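Local coordinates for high affinity transport system protein p37 (Mycoplasma hyorhinis, PDB 3EKI) that binds thiamine diphosphate outside the cell membrane as the lipoprotein component of a high-affinity transport system, at residues G40-E52 and T115-S127. Numbering follows the deposited sequence.
With CA (calcium ion), chain D.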
loop_
_atom_site.group_PDB
_atom_site.type_symbol
_atom_site.label_atom_id
_atom_site.label_comp_id
_atom_site.label_asym_id
_atom_site.label_seq_id
_atom_site.Cartn_x
_atom_site.Cartn_y
_atom_site.Cartn_z
ATOM N N GLY A 40 23.987 -14.936 -13.385
ATOM C CA GLY A 40 22.932 -14.543 -14.297
ATOM C C GLY A 40 23.504 -13.812 -15.512
ATOM O O GLY A 40 24.677 -13.426 -15.464
ATOM N N GLN A 41 22.696 -13.655 -16.544
ATOM C CA GLN A 41 23.124 -12.999 -17.781
ATOM C C GLN A 41 22.904 -11.485 -17.756
ATOM O O GLN A 41 21.834 -11.022 -17.359
ATOM C CB GLN A 41 22.402 -13.577 -18.991
ATOM C CG GLN A 41 22.297 -15.097 -18.921
ATOM C CD GLN A 41 21.913 -15.632 -20.294
ATOM O OE1 GLN A 41 20.762 -16.002 -20.475
ATOM N NE2 GLN A 41 22.880 -15.652 -21.197
ATOM N N TRP A 42 23.919 -10.747 -18.198
ATOM C CA TRP A 42 23.756 -9.310 -18.422
ATOM C C TRP A 42 22.722 -9.095 -19.498
ATOM O O TRP A 42 22.737 -9.692 -20.576
ATOM C CB TRP A 42 25.081 -8.659 -18.830
ATOM C CG TRP A 42 25.018 -7.161 -18.871
ATOM C CD1 TRP A 42 24.712 -6.367 -19.931
ATOM C CD2 TRP A 42 25.289 -6.314 -17.740
ATOM N NE1 TRP A 42 24.771 -5.051 -19.548
ATOM C CE2 TRP A 42 25.122 -4.986 -18.211
ATOM C CE3 TRP A 42 25.650 -6.542 -16.403
ATOM C CZ2 TRP A 42 25.311 -3.907 -17.355
ATOM C CZ3 TRP A 42 25.837 -5.451 -15.571
ATOM C CH2 TRP A 42 25.669 -4.133 -16.038
ATOM N N ASP A 43 21.753 -8.214 -19.275
ATOM C CA ASP A 43 20.709 -7.993 -20.251
ATOM C C ASP A 43 20.774 -6.543 -20.694
ATOM O O ASP A 43 20.621 -5.662 -19.837
ATOM C CB ASP A 43 19.354 -8.319 -19.619
ATOM C CG ASP A 43 18.215 -8.334 -20.598
ATOM O OD1 ASP A 43 18.436 -7.982 -21.781
ATOM O OD2 ASP A 43 17.078 -8.704 -20.213
ATOM N N LYS A 44 21.021 -6.283 -21.961
ATOM C CA LYS A 44 21.201 -4.910 -22.420
ATOM C C LYS A 44 19.904 -4.151 -22.585
ATOM O O LYS A 44 19.899 -2.958 -22.918
ATOM C CB LYS A 44 21.983 -4.902 -23.749
ATOM C CG LYS A 44 21.160 -5.506 -24.884
ATOM C CD LYS A 44 21.987 -5.743 -26.141
ATOM C CE LYS A 44 21.111 -6.258 -27.272
ATOM N NZ LYS A 44 21.851 -7.227 -28.132
ATOM N N SER A 45 18.780 -4.790 -22.332
ATOM C CA SER A 45 17.457 -4.186 -22.395
ATOM C C SER A 45 16.725 -4.537 -21.097
ATOM O O SER A 45 16.533 -5.727 -20.813
ATOM C CB SER A 45 16.671 -4.682 -23.606
ATOM O OG SER A 45 15.303 -4.301 -23.550
ATOM N N ILE A 46 16.348 -3.548 -20.298
ATOM C CA ILE A 46 15.619 -3.838 -19.070
ATOM C C ILE A 46 14.224 -3.237 -19.223
ATOM O O ILE A 46 14.124 -2.066 -19.546
ATOM C CB ILE A 46 16.396 -3.308 -17.866
ATOM C CG1 ILE A 46 17.694 -4.069 -17.574
ATOM C CG2 ILE A 46 15.519 -3.259 -16.619
ATOM C CD1 ILE A 46 17.439 -5.427 -16.941
ATOM N N THR A 47 13.224 -4.068 -19.001
ATOM C CA THR A 47 11.830 -3.663 -19.060
ATOM C C THR A 47 11.171 -3.783 -17.687
ATOM O O THR A 47 11.151 -4.884 -17.136
ATOM C CB THR A 47 11.065 -4.528 -20.081
ATOM O OG1 THR A 47 11.640 -4.353 -21.382
ATOM C CG2 THR A 47 9.610 -4.089 -20.173
ATOM N N PHE A 48 10.653 -2.686 -17.158
ATOM C CA PHE A 48 9.853 -2.653 -15.943
ATOM C C PHE A 48 8.361 -2.835 -16.230
ATOM O O PHE A 48 7.781 -2.199 -17.118
ATOM C CB PHE A 48 10.062 -1.309 -15.241
ATOM C CG PHE A 48 11.485 -0.993 -14.800
ATOM C CD1 PHE A 48 12.425 -1.974 -14.544
ATOM C CD2 PHE A 48 11.867 0.328 -14.636
ATOM C CE1 PHE A 48 13.707 -1.619 -14.137
ATOM C CE2 PHE A 48 13.135 0.689 -14.222
ATOM C CZ PHE A 48 14.050 -0.302 -13.952
ATOM N N GLY A 49 7.680 -3.677 -15.477
ATOM C CA GLY A 49 6.239 -3.805 -15.569
ATOM C C GLY A 49 5.637 -2.663 -14.769
ATOM O O GLY A 49 6.115 -2.391 -13.663
ATOM N N VAL A 50 4.641 -2.011 -15.356
ATOM C CA VAL A 50 3.891 -0.971 -14.659
ATOM C C VAL A 50 2.399 -1.171 -14.960
ATOM O O VAL A 50 2.038 -1.721 -15.986
ATOM C CB VAL A 50 4.260 0.474 -15.017
ATOM C CG1 VAL A 50 5.740 0.735 -14.778
ATOM C CG2 VAL A 50 3.859 0.790 -16.453
ATOM N N SER A 51 1.591 -0.685 -14.020
ATOM C CA SER A 51 0.158 -0.887 -14.160
ATOM C C SER A 51 -0.381 -0.304 -15.475
ATOM O O SER A 51 -0.109 0.853 -15.781
ATOM C CB SER A 51 -0.634 -0.269 -13.009
ATOM O OG SER A 51 -2.018 -0.358 -13.351
ATOM N N GLU A 52 -1.140 -1.123 -16.173
ATOM C CA GLU A 52 -1.802 -0.874 -17.431
ATOM C C GLU A 52 -2.765 0.298 -17.283
ATOM O O GLU A 52 -2.707 1.254 -18.051
ATOM C CB GLU A 52 -2.547 -2.124 -17.858
ATOM C CG GLU A 52 -3.088 -2.130 -19.281
ATOM C CD GLU A 52 -3.510 -3.537 -19.678
ATOM O OE1 GLU A 52 -4.710 -3.850 -19.512
ATOM O OE2 GLU A 52 -2.642 -4.311 -20.138
ATOM N N THR A 115 8.399 -16.681 -15.164
ATOM C CA THR A 115 8.796 -17.435 -16.365
ATOM C C THR A 115 10.262 -17.157 -16.715
ATOM O O THR A 115 10.864 -17.971 -17.407
ATOM C CB THR A 115 7.921 -17.115 -17.580
ATOM O OG1 THR A 115 8.195 -15.768 -17.981
ATOM C CG2 THR A 115 6.439 -17.177 -17.221
ATOM N N ASP A 116 10.800 -16.046 -16.250
ATOM C CA ASP A 116 12.176 -15.622 -16.446
ATOM C C ASP A 116 12.433 -15.367 -17.934
ATOM O O ASP A 116 13.424 -15.821 -18.502
ATOM C CB ASP A 116 13.178 -16.617 -15.871
ATOM C CG ASP A 116 14.495 -16.024 -15.422
ATOM O OD1 ASP A 116 14.745 -14.830 -15.685
ATOM O OD2 ASP A 116 15.323 -16.715 -14.777
ATOM N N ASN A 117 11.541 -14.623 -18.545
ATOM C CA ASN A 117 11.574 -14.228 -19.944
ATOM C C ASN A 117 12.156 -12.824 -20.019
ATOM O O ASN A 117 11.633 -11.945 -19.315
ATOM C CB ASN A 117 10.173 -14.276 -20.542
ATOM C CG ASN A 117 10.078 -13.992 -22.017
ATOM O OD1 ASN A 117 10.549 -12.983 -22.534
ATOM N ND2 ASN A 117 9.435 -14.886 -22.766
ATOM N N PRO A 118 13.194 -12.572 -20.790
ATOM C CA PRO A 118 13.776 -11.224 -20.842
ATOM C C PRO A 118 12.870 -10.113 -21.321
ATOM O O PRO A 118 13.248 -8.933 -21.256
ATOM C CB PRO A 118 14.950 -11.376 -21.828
ATOM C CG PRO A 118 15.251 -12.840 -21.829
ATOM C CD PRO A 118 13.937 -13.541 -21.626
ATOM N N GLU A 119 11.654 -10.365 -21.799
ATOM C CA GLU A 119 10.732 -9.306 -22.157
ATOM C C GLU A 119 10.180 -8.582 -20.927
ATOM O O GLU A 119 9.652 -7.478 -21.092
ATOM C CB GLU A 119 9.548 -9.815 -22.986
ATOM C CG GLU A 119 8.350 -10.299 -22.205
ATOM C CD GLU A 119 7.617 -11.421 -22.915
ATOM O OE1 GLU A 119 7.544 -11.382 -24.167
ATOM O OE2 GLU A 119 7.129 -12.329 -22.206
ATOM N N LEU A 120 10.316 -9.172 -19.743
ATOM C CA LEU A 120 9.868 -8.537 -18.503
ATOM C C LEU A 120 10.861 -8.884 -17.394
ATOM O O LEU A 120 10.979 -10.028 -16.958
ATOM C CB LEU A 120 8.461 -8.968 -18.092
ATOM C CG LEU A 120 8.000 -8.441 -16.726
ATOM C CD1 LEU A 120 7.859 -6.930 -16.765
ATOM C CD2 LEU A 120 6.697 -9.119 -16.344
ATOM N N ASP A 121 11.603 -7.880 -16.958
ATOM C CA ASP A 121 12.739 -8.090 -16.069
ATOM C C ASP A 121 12.507 -7.715 -14.607
ATOM O O ASP A 121 13.191 -8.249 -13.725
ATOM C CB ASP A 121 13.918 -7.274 -16.606
ATOM C CG ASP A 121 14.242 -7.568 -18.063
ATOM O OD1 ASP A 121 13.996 -6.727 -18.945
ATOM O OD2 ASP A 121 14.662 -8.716 -18.339
ATOM N N PHE A 122 11.592 -6.786 -14.345
ATOM C CA PHE A 122 11.457 -6.275 -12.989
ATOM C C PHE A 122 10.084 -5.654 -12.804
ATOM O O PHE A 122 9.466 -5.138 -13.727
ATOM C CB PHE A 122 12.534 -5.230 -12.739
ATOM C CG PHE A 122 12.535 -4.424 -11.470
ATOM C CD1 PHE A 122 13.243 -4.859 -10.370
ATOM C CD2 PHE A 122 11.831 -3.229 -11.412
ATOM C CE1 PHE A 122 13.246 -4.106 -9.201
ATOM C CE2 PHE A 122 11.813 -2.473 -10.250
ATOM C CZ PHE A 122 12.547 -2.934 -9.178
ATOM N N GLY A 123 9.641 -5.693 -11.552
ATOM C CA GLY A 123 8.481 -4.848 -11.211
ATOM C C GLY A 123 8.382 -4.666 -9.716
ATOM O O GLY A 123 9.143 -5.247 -8.946
ATOM N N ILE A 124 7.463 -3.808 -9.261
ATOM C CA ILE A 124 7.318 -3.505 -7.840
ATOM C C ILE A 124 5.934 -3.961 -7.364
ATOM O O ILE A 124 4.960 -3.612 -8.037
ATOM C CB ILE A 124 7.553 -2.012 -7.592
ATOM C CG1 ILE A 124 8.938 -1.579 -8.073
ATOM C CG2 ILE A 124 7.320 -1.692 -6.128
ATOM C CD1 ILE A 124 9.193 -0.086 -8.074
ATOM N N ASN A 125 5.933 -4.762 -6.305
ATOM C CA ASN A 125 4.766 -5.492 -5.853
ATOM C C ASN A 125 4.486 -5.233 -4.379
ATOM O O ASN A 125 5.395 -5.004 -3.608
ATOM C CB ASN A 125 4.932 -7.014 -6.032
ATOM C CG ASN A 125 3.621 -7.740 -6.216
ATOM O OD1 ASN A 125 3.111 -7.854 -7.328
ATOM N ND2 ASN A 125 3.001 -8.270 -5.161
ATOM N N ALA A 126 3.196 -5.340 -4.050
ATOM C CA ALA A 126 2.852 -5.256 -2.625
ATOM C C ALA A 126 3.597 -6.344 -1.863
ATOM O O ALA A 126 3.679 -7.480 -2.352
ATOM C CB ALA A 126 1.350 -5.381 -2.473
ATOM N N SER A 127 4.127 -6.007 -0.692
ATOM C CA SER A 127 4.940 -6.947 0.055
ATOM C C SER A 127 4.210 -8.200 0.512
ATOM O O SER A 127 4.685 -9.337 0.402
ATOM C CB SER A 127 5.547 -6.225 1.269
ATOM O OG SER A 127 4.548 -5.887 2.231
HETATM CA CA CA D . 15.030 -7.574 -20.786
HETATM O O HOH W 1 15.819 -8.056 -23.144
HETATM O O HOH W 2 13.741 -5.779 -22.180
HETATM O O HOH W 3 5.767 -2.537 -11.146
#
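Asp43 and Asp121 meet at a calcium ion, their carboxylate planes turned 82° apart. Asp43 gives the metal one oxygen, OD2, whereas Asp121 chelates it with both, OD1 at 2.3 Å and OD2 at a longer 2.7 Å from the calcium. The backbone carbonyls of Ser45 and Pro118 and two waters complete a shell of seven oxygens. Asp43 OD2 and Asp121 OD2 come within 3.1 Å of each other, a proximity that the calcium and the guanidinium of Arg349, hydrogen-bonded to both oxygens, probably make tolerable. With CG anti to its carbonyl carbon (chi1 -54°), Asp121 sets OD1 where it both binds the calcium and accepts from Thr47 N through its anti lone pair at 2.8 Å. The main chain answers in return: Asp121 N donates to Thr47 O, and Phe122 N adds a weak bond to the same oxygen.

Further along, Gly49 N donates to Phe122 O at 2.9 Å, nearly straight, while Leu120 CD1 presses on that glycine's backbone. On the buried side, the Phe48 and Phe122 rings lie obliquely, planes at 55°, with Phe48 CD1 only 3.4 Å from Phe122 CD2; Phe348 meets the Phe122 ring as well.

The opposite flank is looser and wetter. Pro118 and Glu119 are exposed here; Pro118 O faces the calcium, while Glu119 O rests against the Thr47 side chain. One calcium-bound water reaches Ser45 OG and Thr47 OG1 and the other donates to Asp43 OD1. Past Gly49 the chains diverge, and a water bridges Gly49 O to Ile124 N.

The 122-125 strand then runs on to Ala126, which touches thiamine diphosphate. Two roughly parallel strands, joined by a single beta bridge around Phe48 and Phe122, are thus pinned at one end by a seven-coordinate calcium site, within the periplasmic-binding-protein type fold of this lipoprotein.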